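Local coordinates for protein putative citrate lyase (PDB 3QQW) that is probably a magnesium-dependent carbon-carbon lyase of the HpcH/HpaI aldolase/citrate lyase family, perhaps cleaving (S)-citramalyl-CoA, at residues C[97-102]-C[128-133]; C[113-119]-C[147-153]. All coordinates share one frame; numbering follows the deposited sequence.

Interaction 1 of 2, residues C[97-102]-C[128-133]; sequences WRQDVD and EVIRYI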
ATOM      1  N   TRP C  97      20.149  12.063 -23.409  1.00 40.60           N
ATOM      2  CA  TRP C  97      19.818  12.726 -22.137  1.00 39.99           C
ATOM      3  C   TRP C  97      20.953  13.610 -21.587  1.00 42.52           C
ATOM      4  O   TRP C  97      20.664  14.718 -21.151  1.00 40.04           O
ATOM      5  CB  TRP C  97      19.275  11.746 -21.051  1.00 37.83           C
ATOM      6  CG  TRP C  97      20.282  10.927 -20.291  1.00 39.92           C
ATOM      7  CD1 TRP C  97      20.560   9.605 -20.477  1.00 43.74           C
ATOM      8  CD2 TRP C  97      21.010  11.326 -19.111  1.00 40.13           C
ATOM      9  NE1 TRP C  97      21.448   9.169 -19.525  1.00 43.47           N
ATOM     10  CE2 TRP C  97      21.751  10.203 -18.680  1.00 44.84           C
ATOM     11  CE3 TRP C  97      21.140  12.541 -18.402  1.00 41.12           C
ATOM     12  CZ2 TRP C  97      22.620  10.251 -17.572  1.00 45.70           C
ATOM     13  CZ3 TRP C  97      22.024  12.593 -17.322  1.00 43.91           C
ATOM     14  CH2 TRP C  97      22.748  11.459 -16.916  1.00 46.04           C
ATOM     15  N   ARG C  98      22.216  13.151 -21.634  1.00 41.29           N
ATOM     16  CA  ARG C  98      23.370  13.926 -21.144  1.00 42.16           C
ATOM     17  C   ARG C  98      23.588  15.166 -22.000  1.00 46.32           C
ATOM     18  O   ARG C  98      23.818  16.249 -21.462  1.00 46.39           O
ATOM     19  CB  ARG C  98      24.644  13.064 -21.139  1.00 43.96           C
ATOM     20  CG  ARG C  98      24.668  12.072 -20.008  1.00 50.15           C
ATOM     21  CD  ARG C  98      25.941  11.269 -20.050  1.00 52.82           C
ATOM     22  NE  ARG C  98      26.248  10.732 -18.732  1.00 49.03           N
ATOM     23  CZ  ARG C  98      25.958   9.496 -18.341  1.00 64.88           C
ATOM     24  NH1 ARG C  98      25.362   8.651 -19.177  1.00 45.14           N
ATOM     25  NH2 ARG C  98      26.265   9.093 -17.112  1.00 50.17           N
ATOM     26  N   GLN C  99      23.461  15.006 -23.332  1.00 43.88           N
ATOM     27  CA  GLN C  99      23.562  16.084 -24.316  1.00 43.95           C
ATOM     28  C   GLN C  99      22.475  17.137 -24.054  1.00 45.52           C
ATOM     29  O   GLN C  99      22.783  18.323 -24.094  1.00 46.49           O
ATOM     30  CB  GLN C  99      23.467  15.518 -25.736  1.00 45.96           C
ATOM     31  CG  GLN C  99      23.651  16.561 -26.833  1.00 44.06           C
ATOM     32  CD  GLN C  99      23.545  15.935 -28.192  1.00 58.29           C
ATOM     33  OE1 GLN C  99      22.451  15.809 -28.752  1.00 44.58           O
ATOM     34  NE2 GLN C  99      24.680  15.508 -28.735  1.00 55.05           N
ATOM     35  N   ASP C 100      21.234  16.710 -23.740  1.00 40.42           N
ATOM     36  CA  ASP C 100      20.138  17.630 -23.386  1.00 39.08           C
ATOM     37  C   ASP C 100      20.528  18.454 -22.182  1.00 43.68           C
ATOM     38  O   ASP C 100      20.327  19.650 -22.178  1.00 43.34           O
ATOM     39  CB  ASP C 100      18.832  16.879 -23.059  1.00 39.25           C
ATOM     40  CG  ASP C 100      18.145  16.105 -24.170  1.00 47.67           C
ATOM     41  OD1 ASP C 100      18.373  16.433 -25.362  1.00 49.36           O
ATOM     42  OD2 ASP C 100      17.341  15.200 -23.848  1.00 48.50           O
ATOM     43  N   VAL C 101      21.111  17.806 -21.162  1.00 42.46           N
ATOM     44  CA  VAL C 101      21.553  18.447 -19.914  1.00 41.15           C
ATOM     45  C   VAL C 101      22.674  19.434 -20.248  1.00 45.23           C
ATOM     46  O   VAL C 101      22.556  20.609 -19.890  1.00 44.53           O
ATOM     47  CB  VAL C 101      21.959  17.411 -18.834  1.00 42.64           C
ATOM     48  CG1 VAL C 101      22.633  18.089 -17.646  1.00 42.43           C
ATOM     49  CG2 VAL C 101      20.742  16.610 -18.371  1.00 39.98           C
ATOM     50  N   ASP C 102      23.715  18.986 -20.986  1.00 42.13           N
ATOM     51  CA  ASP C 102      24.821  19.864 -21.391  1.00 42.46           C
ATOM     52  C   ASP C 102      24.314  21.132 -22.080  1.00 47.95           C
ATOM     53  O   ASP C 102      24.610  22.234 -21.632  1.00 49.19           O
ATOM     54  CB  ASP C 102      25.782  19.140 -22.340  1.00 45.30           C
ATOM     55  CG  ASP C 102      26.457  17.917 -21.782  1.00 51.06           C
ATOM     56  OD1 ASP C 102      26.433  17.740 -20.537  1.00 49.65           O
ATOM     57  OD2 ASP C 102      26.996  17.117 -22.592  1.00 54.84           O
ATOM     58  N   GLU C 128      21.902   8.969 -10.845  1.00 45.78           N
ATOM     59  CA  GLU C 128      22.925   9.200 -11.881  1.00 47.88           C
ATOM     60  C   GLU C 128      22.654  10.487 -12.654  1.00 48.04           C
ATOM     61  O   GLU C 128      23.577  11.268 -12.890  1.00 49.49           O
ATOM     62  CB  GLU C 128      22.973   7.999 -12.850  1.00 50.97           C
ATOM     63  CG  GLU C 128      24.034   8.045 -13.952  1.00 68.60           C
ATOM     64  CD  GLU C 128      23.823   7.089 -15.117  1.00 97.01           C
ATOM     65  OE1 GLU C 128      22.680   6.614 -15.318  1.00 93.73           O
ATOM     66  OE2 GLU C 128      24.806   6.839 -15.851  1.00 93.10           O
ATOM     67  N   VAL C 129      21.382  10.713 -13.016  1.00 41.57           N
ATOM     68  CA  VAL C 129      20.931  11.867 -13.779  1.00 38.34           C
ATOM     69  C   VAL C 129      21.079  13.121 -12.909  1.00 40.00           C
ATOM     70  O   VAL C 129      21.572  14.133 -13.400  1.00 38.76           O
ATOM     71  CB  VAL C 129      19.471  11.659 -14.308  1.00 39.92           C
ATOM     72  CG1 VAL C 129      18.963  12.899 -15.018  1.00 37.74           C
ATOM     73  CG2 VAL C 129      19.381  10.448 -15.235  1.00 39.63           C
ATOM     74  N   ILE C 130      20.686  13.038 -11.621  1.00 37.36           N
ATOM     75  CA  ILE C 130      20.758  14.168 -10.680  1.00 38.62           C
ATOM     76  C   ILE C 130      22.223  14.598 -10.458  1.00 43.69           C
ATOM     77  O   ILE C 130      22.534  15.805 -10.482  1.00 44.14           O
ATOM     78  CB  ILE C 130      20.037  13.832  -9.349  1.00 41.82           C
ATOM     79  CG1 ILE C 130      18.534  13.859  -9.548  1.00 40.20           C
ATOM     80  CG2 ILE C 130      20.470  14.773  -8.209  1.00 43.55           C
ATOM     81  CD1 ILE C 130      17.826  13.149  -8.437  1.00 50.16           C
ATOM     82  N   ARG C 131      23.104  13.599 -10.274  1.00 39.81           N
ATOM     83  CA  ARG C 131      24.537  13.779 -10.089  0.50 41.67           C
ATOM     84  C   ARG C 131      25.130  14.473 -11.336  1.00 47.30           C
ATOM     85  O   ARG C 131      25.963  15.367 -11.209  1.00 50.51           O
ATOM     86  CB  ARG C 131      25.166  12.395  -9.840  0.50 41.76           C
ATOM     87  CG  ARG C 131      26.648  12.352  -9.503  0.50 50.80           C
ATOM     88  CD  ARG C 131      27.011  10.980  -8.936  0.50 51.47           C
ATOM     89  NE  ARG C 131      26.989   9.899  -9.937  0.50 41.87           N
ATOM     90  CZ  ARG C 131      26.163   8.853  -9.920  0.50 43.94           C
ATOM     91  NH1 ARG C 131      25.276   8.711  -8.946  0.50 29.49           N
ATOM     92  NH2 ARG C 131      26.225   7.940 -10.873  0.50 27.19           N
ATOM     93  N   TYR C 132      24.691  14.040 -12.545  1.00 41.23           N
ATOM     94  CA  TYR C 132      25.187  14.591 -13.798  1.00 40.36           C
ATOM     95  C   TYR C 132      24.736  16.049 -13.961  1.00 44.41           C
ATOM     96  O   TYR C 132      25.562  16.882 -14.304  1.00 46.97           O
ATOM     97  CB  TYR C 132      24.766  13.728 -15.007  1.00 39.88           C
ATOM     98  CG  TYR C 132      25.448  14.177 -16.284  1.00 40.39           C
ATOM     99  CD1 TYR C 132      26.781  13.861 -16.529  1.00 43.45           C
ATOM    100  CD2 TYR C 132      24.788  14.992 -17.205  1.00 39.49           C
ATOM    101  CE1 TYR C 132      27.435  14.329 -17.663  1.00 43.87           C
ATOM    102  CE2 TYR C 132      25.427  15.450 -18.352  1.00 41.04           C
ATOM    103  CZ  TYR C 132      26.753  15.127 -18.572  1.00 52.25           C
ATOM    104  OH  TYR C 132      27.379  15.588 -19.697  1.00 57.07           O
ATOM    105  N   ILE C 133      23.457  16.352 -13.683  1.00 40.41           N
ATOM    106  CA  ILE C 133      22.871  17.709 -13.720  1.00 39.76           C
ATOM    107  C   ILE C 133      23.663  18.609 -12.757  1.00 47.00           C
ATOM    108  O   ILE C 133      24.048  19.691 -13.165  1.00 49.46           O
ATOM    109  CB  ILE C 133      21.345  17.700 -13.400  1.00 41.49           C
ATOM    110  CG1 ILE C 133      20.536  16.928 -14.479  1.00 41.37           C
ATOM    111  CG2 ILE C 133      20.777  19.107 -13.231  1.00 41.80           C
ATOM    112  CD1 ILE C 133      19.109  16.531 -14.039  1.00 44.29           C
TER
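The indole of W97 is pressed between its own neighbour and the facing helix: R98 CG lies on one face, and V129 CG2 sits over the other, 3.9 Å from the centroid of the W97 six-membered ring, a CH-pi contact almost on the ring normal. At the indole edge, W97 CH2 meets Y132 CB at 3.6 Å. The tyrosine ring, turned 83° from the indole, carries R98 CG over one face, 3.9 Å from the Y132 ring centroid, while D102 OD1 waits at its edge. The guanidinium of R98 in turn covers W97 CZ2 with its face and turns its edge to E128 OE2 and Y132.

Y132 is the knob of the contact, received by a hole of W97, R98, V101 and D102. With its CG anti to the backbone N (chi1 -171°), the ring spans the gap between the helices, passes V101 CG1 at 3.8 Å from Y132 CD2, and delivers its hydroxyl to D102 OD1 in a very short bond, 2.5 Å from Y132 OH. Tyrosine suits the place because its ring packs on aliphatic carbon while its OH reaches the more exposed, polar side of the contact. There R98 NH2 forms a salt bridge to E128 OE2 at 3.0 Å, approaching from above the carboxylate plane. The extended arginine can do this while its methylenes roof the tyrosine.

Deeper in, beta-branched V101 and I133 meet, V101 CG2 touching I133 CG1 at 3.9 Å. Helices 97-107 and 123-139 thus pack side by side in the outer layer of the TIM barrel, the axes of segments 97-102 and 128-133 approaching to 10.6 Å at 30°; on the inner side of helix 123-139, V129 and I133 rest on V117 and I115 of strand 115-117, and behind helix 97-107 D100 reaches helix 64-76.

Interaction 2 of 2, residues C[113-119]-C[147-153]; sequences AYITVPK and PVHVLIE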
ATOM      1  N   ALA C 113      14.426  26.777 -14.590  1.00 34.34           N
ATOM      2  CA  ALA C 113      13.650  26.611 -13.367  1.00 32.81           C
ATOM      3  C   ALA C 113      13.800  25.196 -12.785  1.00 36.18           C
ATOM      4  O   ALA C 113      13.834  25.041 -11.559  1.00 37.52           O
ATOM      5  CB  ALA C 113      12.182  26.912 -13.635  1.00 32.79           C
ATOM      6  N   TYR C 114      13.863  24.175 -13.658  1.00 29.14           N
ATOM      7  CA  TYR C 114      13.953  22.764 -13.290  1.00 28.86           C
ATOM      8  C   TYR C 114      14.216  21.889 -14.503  1.00 36.60           C
ATOM      9  O   TYR C 114      14.032  22.323 -15.648  1.00 35.68           O
ATOM     10  CB  TYR C 114      12.654  22.269 -12.590  1.00 27.72           C
ATOM     11  CG  TYR C 114      11.407  22.531 -13.388  1.00 27.26           C
ATOM     12  CD1 TYR C 114      10.954  21.614 -14.338  1.00 29.03           C
ATOM     13  CD2 TYR C 114      10.666  23.695 -13.197  1.00 27.97           C
ATOM     14  CE1 TYR C 114       9.814  21.867 -15.103  1.00 27.91           C
ATOM     15  CE2 TYR C 114       9.535  23.964 -13.966  1.00 27.53           C
ATOM     16  CZ  TYR C 114       9.114  23.048 -14.916  1.00 31.68           C
ATOM     17  OH  TYR C 114       7.977  23.303 -15.645  1.00 33.21           O
ATOM     18  N   ILE C 115      14.577  20.625 -14.235  1.00 33.69           N
ATOM     19  CA  ILE C 115      14.728  19.603 -15.257  1.00 32.83           C
ATOM     20  C   ILE C 115      13.775  18.478 -14.881  1.00 36.96           C
ATOM     21  O   ILE C 115      13.767  18.013 -13.738  1.00 36.22           O
ATOM     22  CB  ILE C 115      16.194  19.123 -15.444  1.00 36.15           C
ATOM     23  CG1 ILE C 115      16.996  20.186 -16.195  1.00 36.19           C
ATOM     24  CG2 ILE C 115      16.266  17.768 -16.170  1.00 36.39           C
ATOM     25  CD1 ILE C 115      18.428  20.033 -16.038  1.00 35.96           C
ATOM     26  N   THR C 116      12.951  18.074 -15.846  1.00 34.14           N
ATOM     27  CA  THR C 116      12.016  16.969 -15.714  1.00 33.43           C
ATOM     28  C   THR C 116      12.702  15.739 -16.305  1.00 39.82           C
ATOM     29  O   THR C 116      13.150  15.759 -17.460  1.00 40.46           O
ATOM     30  CB  THR C 116      10.690  17.323 -16.330  1.00 34.97           C
ATOM     31  OG1 THR C 116      10.160  18.439 -15.622  1.00 43.79           O
ATOM     32  CG2 THR C 116       9.703  16.177 -16.268  1.00 33.08           C
ATOM     33  N   VAL C 117      12.839  14.698 -15.475  1.00 36.16           N
ATOM     34  CA  VAL C 117      13.502  13.437 -15.836  1.00 35.46           C
ATOM     35  C   VAL C 117      12.416  12.366 -16.033  1.00 37.59           C
ATOM     36  O   VAL C 117      11.715  11.991 -15.081  1.00 34.90           O
ATOM     37  CB  VAL C 117      14.549  13.029 -14.764  1.00 37.60           C
ATOM     38  CG1 VAL C 117      15.247  11.727 -15.121  1.00 39.62           C
ATOM     39  CG2 VAL C 117      15.548  14.140 -14.511  1.00 35.33           C
ATOM     40  N   PRO C 118      12.307  11.817 -17.247  1.00 36.19           N
ATOM     41  CA  PRO C 118      11.240  10.844 -17.503  1.00 36.99           C
ATOM     42  C   PRO C 118      11.695   9.386 -17.508  1.00 44.76           C
ATOM     43  O   PRO C 118      12.879   9.093 -17.675  1.00 43.55           O
ATOM     44  CB  PRO C 118      10.789  11.224 -18.913  1.00 38.44           C
ATOM     45  CG  PRO C 118      12.045  11.670 -19.575  1.00 42.88           C
ATOM     46  CD  PRO C 118      12.995  12.180 -18.501  1.00 38.49           C
ATOM     47  N   LYS C 119      10.713   8.471 -17.391  1.00 42.13           N
ATOM     48  CA  LYS C 119      10.860   7.039 -17.589  1.00 43.12           C
ATOM     49  C   LYS C 119      12.047   6.363 -16.882  1.00 45.51           C
ATOM     50  O   LYS C 119      12.564   5.364 -17.405  1.00 46.29           O
ATOM     51  CB  LYS C 119      10.982   6.782 -19.104  1.00 47.71           C
ATOM     52  CG  LYS C 119       9.667   6.541 -19.823  1.00 72.62           C
ATOM     53  CD  LYS C 119       9.810   6.876 -21.316  1.00 88.00           C
ATOM     54  CE  LYS C 119       8.518   7.331 -21.963  1.00 97.91           C
ATOM     55  NZ  LYS C 119       8.038   8.637 -21.429  1.00101.82           N
ATOM     56  N   PRO C 147      16.687  22.449  -9.610  1.00 38.36           N
ATOM     57  CA  PRO C 147      15.671  21.538  -9.050  1.00 36.56           C
ATOM     58  C   PRO C 147      15.270  20.487 -10.070  1.00 38.68           C
ATOM     59  O   PRO C 147      15.306  20.740 -11.262  1.00 39.10           O
ATOM     60  CB  PRO C 147      14.507  22.468  -8.717  1.00 37.76           C
ATOM     61  CG  PRO C 147      15.111  23.844  -8.643  1.00 41.73           C
ATOM     62  CD  PRO C 147      16.156  23.820  -9.715  1.00 38.11           C
ATOM     63  N   VAL C 148      14.960  19.294  -9.605  1.00 35.59           N
ATOM     64  CA  VAL C 148      14.614  18.164 -10.466  1.00 35.45           C
ATOM     65  C   VAL C 148      13.174  17.706 -10.196  1.00 37.85           C
ATOM     66  O   VAL C 148      12.714  17.694  -9.047  1.00 36.87           O
ATOM     67  CB  VAL C 148      15.638  16.998 -10.275  1.00 39.29           C
ATOM     68  CG1 VAL C 148      15.308  15.819 -11.165  1.00 38.11           C
ATOM     69  CG2 VAL C 148      17.068  17.474 -10.528  1.00 39.55           C
ATOM     70  N   HIS C 149      12.479  17.354 -11.286  1.00 34.00           N
ATOM     71  CA  HIS C 149      11.130  16.780 -11.329  1.00 32.82           C
ATOM     72  C   HIS C 149      11.296  15.386 -11.857  1.00 38.05           C
ATOM     73  O   HIS C 149      11.869  15.204 -12.941  1.00 38.94           O
ATOM     74  CB  HIS C 149      10.175  17.594 -12.205  1.00 33.15           C
ATOM     75  CG  HIS C 149       9.884  18.988 -11.728  1.00 36.87           C
ATOM     76  ND1 HIS C 149       8.845  19.721 -12.277  1.00 38.47           N
ATOM     77  CD2 HIS C 149      10.518  19.750 -10.800  1.00 39.23           C
ATOM     78  CE1 HIS C 149       8.874  20.896 -11.669  1.00 38.93           C
ATOM     79  NE2 HIS C 149       9.870  20.960 -10.768  1.00 39.64           N
ATOM     80  N   VAL C 150      10.883  14.387 -11.080  1.00 34.86           N
ATOM     81  CA  VAL C 150      11.084  12.993 -11.488  1.00 35.12           C
ATOM     82  C   VAL C 150       9.754  12.334 -11.802  1.00 38.74           C
ATOM     83  O   VAL C 150       8.839  12.325 -10.976  1.00 38.26           O
ATOM     84  CB  VAL C 150      11.881  12.201 -10.407  1.00 39.62           C
ATOM     85  CG1 VAL C 150      12.083  10.752 -10.808  1.00 39.95           C
ATOM     86  CG2 VAL C 150      13.224  12.860 -10.145  1.00 40.55           C
ATOM     87  N   LEU C 151       9.652  11.771 -13.006  1.00 35.97           N
ATOM     88  CA  LEU C 151       8.474  11.001 -13.387  1.00 35.84           C
ATOM     89  C   LEU C 151       8.503   9.636 -12.733  1.00 39.72           C
ATOM     90  O   LEU C 151       9.528   8.945 -12.786  1.00 37.80           O
ATOM     91  CB  LEU C 151       8.403  10.816 -14.910  1.00 36.14           C
ATOM     92  CG  LEU C 151       7.554  11.780 -15.760  1.00 39.36           C
ATOM     93  CD1 LEU C 151       6.098  11.771 -15.368  1.00 38.24           C
ATOM     94  CD2 LEU C 151       8.126  13.136 -15.776  1.00 40.80           C
ATOM     95  N   ILE C 152       7.381   9.256 -12.112  1.00 37.63           N
ATOM     96  CA  ILE C 152       7.152   7.918 -11.553  1.00 37.24           C
ATOM     97  C   ILE C 152       6.165   7.307 -12.510  1.00 40.99           C
ATOM     98  O   ILE C 152       4.984   7.643 -12.475  1.00 40.18           O
ATOM     99  CB  ILE C 152       6.704   7.947 -10.070  1.00 39.79           C
ATOM    100  CG1 ILE C 152       7.724   8.767  -9.190  1.00 38.57           C
ATOM    101  CG2 ILE C 152       6.472   6.518  -9.537  1.00 39.53           C
ATOM    102  CD1 ILE C 152       9.228   8.272  -9.171  1.00 38.59           C
ATOM    103  N   GLU C 153       6.686   6.546 -13.498  1.00 39.69           N
ATOM    104  CA  GLU C 153       5.845   5.997 -14.563  1.00 39.60           C
ATOM    105  C   GLU C 153       6.284   4.596 -15.008  1.00 44.67           C
ATOM    106  O   GLU C 153       5.929   4.149 -16.106  1.00 45.37           O
ATOM    107  CB  GLU C 153       5.803   6.959 -15.757  1.00 40.39           C
ATOM    108  CG  GLU C 153       7.137   7.327 -16.380  1.00 46.28           C
ATOM    109  CD  GLU C 153       7.063   8.472 -17.375  1.00 57.41           C
ATOM    110  OE1 GLU C 153       5.939   8.861 -17.759  1.00 67.13           O
ATOM    111  OE2 GLU C 153       8.131   8.995 -17.765  1.00 55.28           O
TER
HETATM  112  O   HOH W   1       7.993  18.270 -14.480  1.00 28.71           O
HETATM  113  O   HOH W   2      12.029   9.255 -14.096  1.00 32.22           O
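Strands 115-117 and 148-152 run parallel, I115 opposite V148 and V117 opposite V150, joined by near-straight bonds such as H149 N to I115 O (2.8 Å) and V117 N to H149 O (2.8 Å). On the face bearing T116 and H149, the imidazole of H149 lies on the Y114 ring in an offset stack, centroids 3.9 Å apart and planes at 7°. The Y114 ring is swung there by a chi1 of 54°, which sets CG between the backbone N and carbonyl carbon. Flat, polar-ended rings suit this barrel interior, since each can stack and still bond: Y114 OH to T52, H149 NE2 to E171. Water 1 bridges T116 OG1 and H149 ND1, and further along T116 CG2 meets L151 CD2 at 3.5 Å. The opposite face is aliphatic, V117 CG2 against V148 CG1 at 3.8 Å, as befits a surface covered by helix 123-139.

Toward the C-terminal ends of the strands, water 2 donates to V117 O and L151 O; beyond them, E153 OE2 accepts the backbone N of K119 (2.7 Å) through its anti lone pair. The poorly ordered K119 amine pairs with E56 and D179, its approach to E153 being long. E153 and D179 bring carboxylates close together, which is consistent with their predicted role as magnesium ligands; the K119 amide would then steady one of them.

Overall arrangement
Interaction 2 joins the two strands of a beta-alpha-beta unit, 115-117 and 148-152, whereas interaction 1 packs the connecting helix 123-139 against the preceding helix 97-107. Interaction 1, in the outer helical layer, is partly buried and held chiefly by side chains, which make both its cross-helix hydrogen bonds on its more exposed side. Interaction 2, in the barrel wall, is buried and held chiefly by backbone bonds, with stacked aromatic and polar side chains on the inner face and the predicted metal ligand E153 at its end. They meet in an aliphatic layer, where V129 CG1 touches V117 CG2 at 3.7 Å and I133 CD1 touches I115 CG2 at 3.8 Å.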